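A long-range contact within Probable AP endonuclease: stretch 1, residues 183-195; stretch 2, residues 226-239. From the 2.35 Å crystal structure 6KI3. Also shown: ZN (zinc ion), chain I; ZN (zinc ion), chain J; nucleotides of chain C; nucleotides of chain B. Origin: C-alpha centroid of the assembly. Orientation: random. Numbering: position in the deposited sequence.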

# COMPACT_ATOMS: atom_id res chain seq x y z
N ILE A 183 -2.87 -1.71 -5.30
CA ILE A 183 -3.78 -0.79 -5.97
C ILE A 183 -3.98 0.41 -5.06
O ILE A 183 -4.66 0.31 -4.03
CB ILE A 183 -5.11 -1.47 -6.32
CG1 ILE A 183 -4.87 -2.63 -7.29
CG2 ILE A 183 -6.08 -0.46 -6.92
CD1 ILE A 183 -6.12 -3.43 -7.59
N ASP A 184 -3.40 1.54 -5.43
CA ASP A 184 -3.59 2.80 -4.72
C ASP A 184 -4.70 3.57 -5.44
O ASP A 184 -4.51 4.02 -6.58
CB ASP A 184 -2.29 3.61 -4.66
CG ASP A 184 -2.35 4.73 -3.64
OD1 ASP A 184 -3.36 5.46 -3.60
OD2 ASP A 184 -1.37 4.88 -2.87
N THR A 185 -5.85 3.71 -4.77
CA THR A 185 -7.01 4.31 -5.42
C THR A 185 -6.77 5.76 -5.79
O THR A 185 -7.23 6.23 -6.84
CB THR A 185 -8.24 4.19 -4.51
OG1 THR A 185 -7.96 4.80 -3.24
CG2 THR A 185 -8.59 2.72 -4.29
N ALA A 186 -6.04 6.50 -4.95
CA ALA A 186 -5.72 7.89 -5.27
C ALA A 186 -4.82 8.00 -6.50
O ALA A 186 -4.83 9.05 -7.15
CB ALA A 186 -5.04 8.56 -4.07
N HIS A 187 -4.06 6.96 -6.82
CA HIS A 187 -3.13 7.03 -7.94
C HIS A 187 -3.83 6.73 -9.27
O HIS A 187 -3.63 7.45 -10.25
CB HIS A 187 -1.97 6.07 -7.73
CG HIS A 187 -1.07 6.46 -6.59
ND1 HIS A 187 0.11 5.81 -6.32
CD2 HIS A 187 -1.20 7.43 -5.65
CE1 HIS A 187 0.68 6.37 -5.26
NE2 HIS A 187 -0.09 7.35 -4.84
N ILE A 188 -4.65 5.68 -9.31
CA ILE A 188 -5.39 5.38 -10.53
C ILE A 188 -6.37 6.50 -10.84
O ILE A 188 -6.68 6.77 -12.00
CB ILE A 188 -6.09 4.01 -10.44
CG1 ILE A 188 -7.21 4.03 -9.40
CG2 ILE A 188 -5.08 2.91 -10.12
CD1 ILE A 188 -8.08 2.79 -9.42
N TRP A 189 -6.88 7.17 -9.80
CA TRP A 189 -7.68 8.37 -10.01
C TRP A 189 -6.85 9.47 -10.63
O TRP A 189 -7.25 10.10 -11.61
CB TRP A 189 -8.28 8.82 -8.68
CG TRP A 189 -8.89 10.19 -8.70
CD1 TRP A 189 -8.27 11.37 -8.42
CD2 TRP A 189 -10.25 10.52 -9.02
NE1 TRP A 189 -9.16 12.41 -8.54
CE2 TRP A 189 -10.38 11.91 -8.91
CE3 TRP A 189 -11.37 9.76 -9.38
CZ2 TRP A 189 -11.59 12.58 -9.15
CZ3 TRP A 189 -12.57 10.42 -9.62
CH2 TRP A 189 -12.66 11.81 -9.51
N SER A 190 -5.66 9.72 -10.06
CA SER A 190 -4.76 10.73 -10.62
C SER A 190 -4.34 10.38 -12.04
O SER A 190 -4.07 11.27 -12.85
CB SER A 190 -3.53 10.88 -9.72
OG SER A 190 -2.56 11.72 -10.32
N SER A 191 -4.29 9.09 -12.37
CA SER A 191 -3.93 8.65 -13.72
C SER A 191 -5.12 8.63 -14.67
O SER A 191 -4.95 8.31 -15.85
CB SER A 191 -3.28 7.27 -13.67
OG SER A 191 -2.01 7.33 -13.04
N GLY A 192 -6.32 8.96 -14.19
CA GLY A 192 -7.47 9.13 -15.04
C GLY A 192 -8.55 8.06 -14.99
O GLY A 192 -9.28 7.90 -15.97
N VAL A 193 -8.66 7.32 -13.89
CA VAL A 193 -9.67 6.27 -13.75
C VAL A 193 -10.74 6.78 -12.79
O VAL A 193 -10.50 6.92 -11.59
CB VAL A 193 -9.06 4.95 -13.24
CG1 VAL A 193 -10.13 3.88 -13.12
CG2 VAL A 193 -7.95 4.50 -14.17
N ASN A 194 -11.93 7.05 -13.33
CA ASN A 194 -13.06 7.49 -12.53
C ASN A 194 -13.58 6.31 -11.71
O ASN A 194 -14.13 5.36 -12.27
CB ASN A 194 -14.15 8.07 -13.42
CG ASN A 194 -15.26 8.75 -12.64
OD1 ASN A 194 -15.52 8.44 -11.47
ND2 ASN A 194 -15.94 9.70 -13.28
N ILE A 195 -13.41 6.38 -10.39
CA ILE A 195 -13.88 5.33 -9.49
C ILE A 195 -14.80 5.94 -8.45
O ILE A 195 -14.90 5.43 -7.32
CB ILE A 195 -12.70 4.60 -8.83
CG1 ILE A 195 -11.77 5.60 -8.15
CG2 ILE A 195 -11.94 3.76 -9.85
CD1 ILE A 195 -10.63 4.97 -7.37
N ASP A 226 -8.43 8.63 -0.60
CA ASP A 226 -9.10 9.63 -1.40
C ASP A 226 -8.06 10.60 -1.95
O ASP A 226 -6.92 10.66 -1.48
CB ASP A 226 -10.15 10.37 -0.58
CG ASP A 226 -11.29 10.92 -1.42
OD1 ASP A 226 -11.02 11.40 -2.54
OD2 ASP A 226 -12.45 10.86 -0.97
N ALA A 227 -8.44 11.36 -2.97
CA ALA A 227 -7.52 12.25 -3.66
C ALA A 227 -8.03 13.68 -3.60
O ALA A 227 -9.19 13.95 -3.89
CB ALA A 227 -7.33 11.82 -5.12
N ALA A 228 -7.14 14.59 -3.21
CA ALA A 228 -7.44 16.03 -3.22
C ALA A 228 -6.99 16.66 -4.53
O ALA A 228 -6.37 17.72 -4.56
CB ALA A 228 -6.78 16.71 -2.02
N THR A 229 -7.30 15.98 -5.62
CA THR A 229 -6.91 16.39 -6.95
C THR A 229 -7.93 15.96 -7.97
O THR A 229 -8.82 15.24 -7.64
CB THR A 229 -5.50 15.91 -7.28
OG1 THR A 229 -4.94 16.76 -8.25
CG2 THR A 229 -5.46 14.50 -7.75
N GLU A 230 -7.85 16.44 -9.19
CA GLU A 230 -8.82 16.10 -10.23
C GLU A 230 -8.45 14.80 -10.92
O GLU A 230 -7.28 14.41 -11.01
CB GLU A 230 -8.91 17.23 -11.26
N CYS A 231 -9.48 14.11 -11.43
CA CYS A 231 -9.28 12.84 -12.14
C CYS A 231 -8.50 13.06 -13.43
O CYS A 231 -9.03 13.62 -14.40
CB CYS A 231 -10.62 12.18 -12.43
SG CYS A 231 -10.51 10.61 -13.32
N GLY A 232 -7.26 12.60 -13.46
CA GLY A 232 -6.34 12.86 -14.55
C GLY A 232 -5.23 13.85 -14.23
O GLY A 232 -4.64 14.40 -15.16
N SER A 233 -5.03 14.18 -13.01
CA SER A 233 -4.04 15.12 -12.66
C SER A 233 -2.56 14.81 -12.90
O SER A 233 -1.83 15.67 -13.33
CB SER A 233 -4.29 15.38 -11.18
OG SER A 233 -3.22 16.02 -10.58
N GLY A 234 -2.14 13.56 -12.71
CA GLY A 234 -0.73 13.24 -12.61
C GLY A 234 -0.10 13.70 -11.32
O GLY A 234 1.07 13.39 -11.08
N ILE A 235 -0.84 14.43 -10.48
CA ILE A 235 -0.35 14.94 -9.21
C ILE A 235 -1.01 14.15 -8.09
O ILE A 235 -2.20 13.83 -8.16
CB ILE A 235 -0.62 16.45 -9.07
CG1 ILE A 235 -0.10 17.20 -10.30
CG2 ILE A 235 0.02 17.01 -7.81
CD1 ILE A 235 -0.61 18.62 -10.41
N ASP A 236 -0.24 13.85 -7.05
CA ASP A 236 -0.67 12.97 -5.97
C ASP A 236 -0.86 13.79 -4.70
O ASP A 236 0.11 14.28 -4.11
CB ASP A 236 0.36 11.86 -5.75
CG ASP A 236 -0.07 10.88 -4.69
OD1 ASP A 236 -1.28 10.60 -4.59
OD2 ASP A 236 0.81 10.38 -3.95
N ARG A 237 -2.12 13.94 -4.27
CA ARG A 237 -2.47 14.59 -3.01
C ARG A 237 -3.46 13.70 -2.27
O ARG A 237 -4.64 13.64 -2.65
CB ARG A 237 -3.05 15.98 -3.25
CG ARG A 237 -2.10 16.97 -3.89
CD ARG A 237 -0.86 17.19 -3.03
NE ARG A 237 0.36 16.84 -3.75
CZ ARG A 237 1.09 17.70 -4.45
NH1 ARG A 237 2.19 17.28 -5.07
NH2 ARG A 237 0.74 18.97 -4.52
N HIS A 238 -3.00 13.03 -1.22
CA HIS A 238 -3.86 12.12 -0.48
C HIS A 238 -4.84 12.89 0.39
O HIS A 238 -4.58 14.01 0.83
CB HIS A 238 -3.02 11.18 0.39
CG HIS A 238 -2.24 10.17 -0.39
ND1 HIS A 238 -1.54 9.14 0.21
CD2 HIS A 238 -2.04 10.03 -1.72
CE1 HIS A 238 -0.95 8.41 -0.71
NE2 HIS A 238 -1.24 8.93 -1.89
N ALA A 239 -5.99 12.26 0.63
CA ALA A 239 -7.03 12.86 1.47
C ALA A 239 -7.82 11.75 2.14
O ALA A 239 -7.82 10.60 1.69
CB ALA A 239 -7.96 13.76 0.65
ZN ZN I . 0.33 8.57 -3.21
ZN ZN J . 0.42 4.38 -1.85
O5' 3DR C 1 2.23 7.37 -0.42
P 3DR C 1 2.27 7.07 -2.00
OP1 3DR C 1 3.49 6.20 -2.17
OP2 3DR C 1 0.96 6.38 -2.26
OP3 3DR C 1 2.41 8.44 -2.63
C2' 3DR C 1 3.80 7.00 3.68
C5' 3DR C 1 3.42 7.64 0.32
C4' 3DR C 1 3.02 8.13 1.70
O4' 3DR C 1 1.97 7.30 2.21
C1' 3DR C 1 2.31 6.78 3.49
C3' 3DR C 1 4.17 8.08 2.68
O3' 3DR C 1 4.26 9.33 3.37
P DC B 8 5.66 21.21 -1.03
OP1 DC B 8 4.51 22.09 -0.74
OP2 DC B 8 6.82 21.18 -0.10
O5' DC B 8 5.12 19.71 -1.20
C5' DC B 8 4.19 19.42 -2.23
C4' DC B 8 4.40 18.02 -2.78
O4' DC B 8 5.68 17.93 -3.41
C3' DC B 8 4.42 16.92 -1.73
O3' DC B 8 3.11 16.41 -1.54
C2' DC B 8 5.36 15.86 -2.34
C1' DC B 8 6.01 16.57 -3.53
N1 DC B 8 7.50 16.44 -3.56
C2 DC B 8 8.09 15.59 -4.51
O2 DC B 8 7.37 14.97 -5.30
N3 DC B 8 9.44 15.48 -4.53
C4 DC B 8 10.18 16.16 -3.66
N4 DC B 8 11.51 16.01 -3.72
C5 DC B 8 9.60 17.03 -2.69
C6 DC B 8 8.26 17.13 -2.67

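Near the start of stretch 2, Ala227 points its CB toward the helix of stretch 1, packing it 3.5 Å from Trp189 CD1 and 4.1 Å from Ala186 CB, a small apolar patch. At Thr229 the backbone takes over: Trp189 NE1 donates to Thr229 O at 3.0 Å with an N-H...O angle of 164°, and the acceptor lies near the plane of the indole, as an in-plane N-H requires. Cys231 covers the face of the same ring. Its CB sits 3.4 Å from the centroid of the Trp189 six-membered ring, 12° off the normal, and its SG lies 4.2 Å from that centroid at 13°, so both atoms stand almost directly above it.

The Glu230–Ser233 type II turn then meets the end of the helix. Gly232 N donates to Trp189 O (3.1 Å, 143°), and Gly234 N to Ser190 O (3.0 Å, 169°); Ser233 N is also 3.1 Å from Ser190 O, but its angle is too poor for a bond. Ser190 OG donates to Ile235 O at 3.0 Å.

Finally, metal replaces hydrogen bonding. Asp236 OD2 and His187 NE2 approach to 3.3 Å because both bind the chain I zinc, at 2.0 and 2.1 Å respectively; His238 NE2 joins them at 2.1 Å from that ZN. The two histidine rings meet rim to rim, with planes at 43°.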